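Local coordinates for protein bacillaene synthase dehydratase PksH (Bacillus subtilis, PDB 3HP0) that dehydrates the (S)-3-hydroxy-3-methylglutaryl group tethered to PksL to a 3-methylglutaconyl group during synthesis of the antibiotic bacillaene, at residues L151-G156 against D218-R223. Residues are numbered along the deposited sequence; the frame is centred on the assembly and turned at random.
Sequences LIRRIG and DHQVSR
Gln220 carries its CG anti to the backbone N (chi1 -166°) and stays extended beyond it, which sends the amide across to the helix turn at Ile152 and Arg153. The extended chain of Arg153 takes CD and NE past this amide toward Asp218 OD2. The side chains of Arg153 and Gln220 cross at about a right angle. Gln220 OE1 lies 3.7 Å from Arg153 CB. On the other branch of the amide, Gln220 NE2 comes within 3.5 Å of Ile152 CG2. The same NE2 is 3.5 Å from Arg153 N, but both are donors, and no hydrogen bond crosses between the segments. As modelled, the amide makes van der Waals contact with the helix turn. In this member of the crotonase family it joins the end of helix 148-155 to the start of helix 220-235, at the surface and away from the active-site residues Asp68 and Glu137. Next to it, Val221 packs on Met94 and Gln97 of helix 87-98, and Arg153 also touches Gln97. Asp218 OD1 is placed as in an Asx turn, toward Gln220 N, but it sits too close to a neighbour and the bond is doubtful. Asp218 OD2 lies 4.2 Å from Arg153 CD and 4.5 Å from Arg153 NE, too long for a salt bridge. Leu151, pointing away from the contact, packs on Ala160 and Met163 of helix 157-166, and Ile152 also touches that helix.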
ATOM      1  N   LEU A 151       0.720  -7.597  -4.512  1.00 18.36           N
ATOM      2  CA  LEU A 151       1.803  -7.411  -5.468  1.00 17.09           C
ATOM      3  C   LEU A 151       1.742  -8.508  -6.521  1.00 18.15           C
ATOM      4  O   LEU A 151       1.787  -8.240  -7.731  1.00 18.74           O
ATOM      5  CB  LEU A 151       3.177  -7.441  -4.765  1.00 17.60           C
ATOM      6  CG  LEU A 151       4.380  -7.183  -5.702  1.00 19.52           C
ATOM      7  CD1 LEU A 151       4.217  -5.826  -6.398  1.00 18.67           C
ATOM      8  CD2 LEU A 151       5.693  -7.203  -4.927  1.00 18.49           C
ATOM      9  N   ILE A 152       1.623  -9.742  -6.049  1.00 17.37           N
ATOM     10  CA  ILE A 152       1.558 -10.900  -6.922  1.00 18.06           C
ATOM     11  C   ILE A 152       0.398 -10.820  -7.901  1.00 19.25           C
ATOM     12  O   ILE A 152       0.537 -11.191  -9.065  1.00 18.76           O
ATOM     13  CB  ILE A 152       1.458 -12.201  -6.088  1.00 20.64           C
ATOM     14  CG1 ILE A 152       2.809 -12.446  -5.405  1.00 18.96           C
ATOM     15  CG2 ILE A 152       0.987 -13.382  -6.975  1.00 13.55           C
ATOM     16  CD1 ILE A 152       2.864 -13.701  -4.564  1.00 21.37           C
ATOM     17  N   ARG A 153      -0.750 -10.334  -7.439  1.00 21.11           N
ATOM     18  CA  ARG A 153      -1.889 -10.222  -8.341  1.00 23.98           C
ATOM     19  C   ARG A 153      -1.541  -9.287  -9.516  1.00 23.57           C
ATOM     20  O   ARG A 153      -2.038  -9.460 -10.626  1.00 24.44           O
ATOM     21  CB  ARG A 153      -3.132  -9.692  -7.608  1.00 24.92           C
ATOM     22  CG  ARG A 153      -4.274  -9.363  -8.584  1.00 27.57           C
ATOM     23  CD  ARG A 153      -5.394  -8.507  -7.989  1.00 28.77           C
ATOM     24  NE  ARG A 153      -6.162  -7.874  -9.065  1.00 32.00           N
ATOM     25  CZ  ARG A 153      -5.736  -6.830  -9.782  1.00 30.66           C
ATOM     26  NH1 ARG A 153      -4.549  -6.281  -9.533  1.00 29.50           N
ATOM     27  NH2 ARG A 153      -6.479  -6.357 -10.776  1.00 27.09           N
ATOM     28  N   ARG A 154      -0.682  -8.306  -9.265  1.00 23.40           N
ATOM     29  CA  ARG A 154      -0.293  -7.356 -10.306  1.00 24.40           C
ATOM     30  C   ARG A 154       0.847  -7.781 -11.224  1.00 22.86           C
ATOM     31  O   ARG A 154       0.759  -7.606 -12.436  1.00 23.50           O
ATOM     32  CB  ARG A 154       0.089  -6.002  -9.686  1.00 24.21           C
ATOM     33  CG  ARG A 154      -1.025  -4.983  -9.668  1.00 22.42           C
ATOM     34  CD  ARG A 154      -0.586  -3.697  -8.995  1.00 20.23           C
ATOM     35  NE  ARG A 154      -1.642  -2.699  -9.048  1.00 21.53           N
ATOM     36  CZ  ARG A 154      -1.829  -1.849 -10.057  1.00 25.04           C
ATOM     37  NH1 ARG A 154      -1.011  -1.863 -11.106  1.00 24.97           N
ATOM     38  NH2 ARG A 154      -2.867  -1.013 -10.036  1.00 23.38           N
ATOM     39  N   ILE A 155       1.913  -8.347 -10.660  1.00 21.61           N
ATOM     40  CA  ILE A 155       3.073  -8.695 -11.482  1.00 19.84           C
ATOM     41  C   ILE A 155       3.403 -10.159 -11.646  1.00 21.09           C
ATOM     42  O   ILE A 155       4.309 -10.506 -12.387  1.00 21.62           O
ATOM     43  CB  ILE A 155       4.331  -7.998 -10.953  1.00 18.98           C
ATOM     44  CG1 ILE A 155       4.662  -8.510  -9.553  1.00 16.08           C
ATOM     45  CG2 ILE A 155       4.104  -6.491 -10.889  1.00 20.83           C
ATOM     46  CD1 ILE A 155       5.966  -7.961  -9.018  1.00 16.90           C
ATOM     47  N   GLY A 156       2.677 -11.022 -10.954  1.00 22.44           N
ATOM     48  CA  GLY A 156       2.940 -12.436 -11.069  1.00 21.84           C
ATOM     49  C   GLY A 156       3.831 -12.911  -9.941  1.00 23.12           C
ATOM     50  O   GLY A 156       4.468 -12.113  -9.251  1.00 22.94           O
ATOM     51  N   ASP A 218     -11.968 -13.738  -8.922  1.00 30.73           N
ATOM     52  CA  ASP A 218     -10.662 -14.023  -8.338  1.00 30.46           C
ATOM     53  C   ASP A 218     -10.574 -13.820  -6.816  1.00 29.90           C
ATOM     54  O   ASP A 218     -10.606 -12.687  -6.337  1.00 29.84           O
ATOM     55  CB  ASP A 218      -9.613 -13.162  -9.060  1.00 28.37           C
ATOM     56  CG  ASP A 218      -8.265 -13.164  -8.362  1.00 29.17           C
ATOM     57  OD1 ASP A 218      -7.907 -14.200  -7.767  1.00 29.44           O
ATOM     58  OD2 ASP A 218      -7.557 -12.131  -8.419  1.00 31.26           O
ATOM     59  N   HIS A 219     -10.442 -14.916  -6.070  1.00 29.71           N
ATOM     60  CA  HIS A 219     -10.352 -14.865  -4.598  1.00 32.43           C
ATOM     61  C   HIS A 219      -8.917 -14.941  -4.072  1.00 29.77           C
ATOM     62  O   HIS A 219      -8.692 -15.112  -2.877  1.00 29.06           O
ATOM     63  CB  HIS A 219     -11.157 -16.011  -3.962  1.00 35.31           C
ATOM     64  CG  HIS A 219     -12.641 -15.864  -4.089  1.00 39.00           C
ATOM     65  ND1 HIS A 219     -13.527 -16.667  -3.401  1.00 41.16           N
ATOM     66  CD2 HIS A 219     -13.399 -15.009  -4.816  1.00 40.96           C
ATOM     67  CE1 HIS A 219     -14.764 -16.311  -3.697  1.00 41.58           C
ATOM     68  NE2 HIS A 219     -14.715 -15.306  -4.553  1.00 42.26           N
ATOM     69  N   GLN A 220      -7.959 -14.820  -4.981  1.00 30.00           N
ATOM     70  CA  GLN A 220      -6.537 -14.886  -4.670  1.00 29.18           C
ATOM     71  C   GLN A 220      -6.166 -14.094  -3.414  1.00 28.30           C
ATOM     72  O   GLN A 220      -5.564 -14.630  -2.492  1.00 27.14           O
ATOM     73  CB  GLN A 220      -5.763 -14.347  -5.864  1.00 32.53           C
ATOM     74  CG  GLN A 220      -4.294 -14.624  -5.868  1.00 38.20           C
ATOM     75  CD  GLN A 220      -3.542 -13.627  -6.733  1.00 39.78           C
ATOM     76  OE1 GLN A 220      -3.962 -13.315  -7.852  1.00 37.48           O
ATOM     77  NE2 GLN A 220      -2.423 -13.120  -6.215  1.00 39.92           N
ATOM     78  N   VAL A 221      -6.528 -12.814  -3.389  1.00 27.37           N
ATOM     79  CA  VAL A 221      -6.226 -11.949  -2.259  1.00 26.72           C
ATOM     80  C   VAL A 221      -6.850 -12.399  -0.938  1.00 26.53           C
ATOM     81  O   VAL A 221      -6.141 -12.562   0.062  1.00 24.34           O
ATOM     82  CB  VAL A 221      -6.665 -10.492  -2.535  1.00 27.73           C
ATOM     83  CG1 VAL A 221      -6.521  -9.655  -1.254  1.00 27.29           C
ATOM     84  CG2 VAL A 221      -5.812  -9.897  -3.657  1.00 26.54           C
ATOM     85  N   SER A 222      -8.169 -12.591  -0.930  1.00 25.75           N
ATOM     86  CA  SER A 222      -8.855 -13.029   0.290  1.00 27.32           C
ATOM     87  C   SER A 222      -8.425 -14.434   0.742  1.00 25.96           C
ATOM     88  O   SER A 222      -8.274 -14.695   1.933  1.00 26.65           O
ATOM     89  CB  SER A 222     -10.380 -12.987   0.091  1.00 26.22           C
ATOM     90  OG  SER A 222     -10.788 -13.849  -0.953  1.00 29.42           O
ATOM     91  N   ARG A 223      -8.209 -15.325  -0.217  1.00 25.16           N
ATOM     92  CA  ARG A 223      -7.809 -16.691   0.085  1.00 27.12           C
ATOM     93  C   ARG A 223      -6.469 -16.787   0.817  1.00 26.93           C
ATOM     94  O   ARG A 223      -6.218 -17.741   1.555  1.00 27.59           O
ATOM     95  CB  ARG A 223      -7.744 -17.504  -1.210  1.00 29.78           C
ATOM     96  CG  ARG A 223      -7.274 -18.932  -1.012  1.00 35.03           C
ATOM     97  CD  ARG A 223      -7.269 -19.714  -2.316  1.00 38.24           C
ATOM     98  NE  ARG A 223      -8.579 -19.720  -2.959  1.00 42.47           N
ATOM     99  CZ  ARG A 223      -8.909 -20.508  -3.978  1.00 46.00           C
ATOM    100  NH1 ARG A 223      -8.020 -21.364  -4.477  1.00 46.15           N
ATOM    101  NH2 ARG A 223     -10.128 -20.436  -4.505  1.00 46.94           N
TER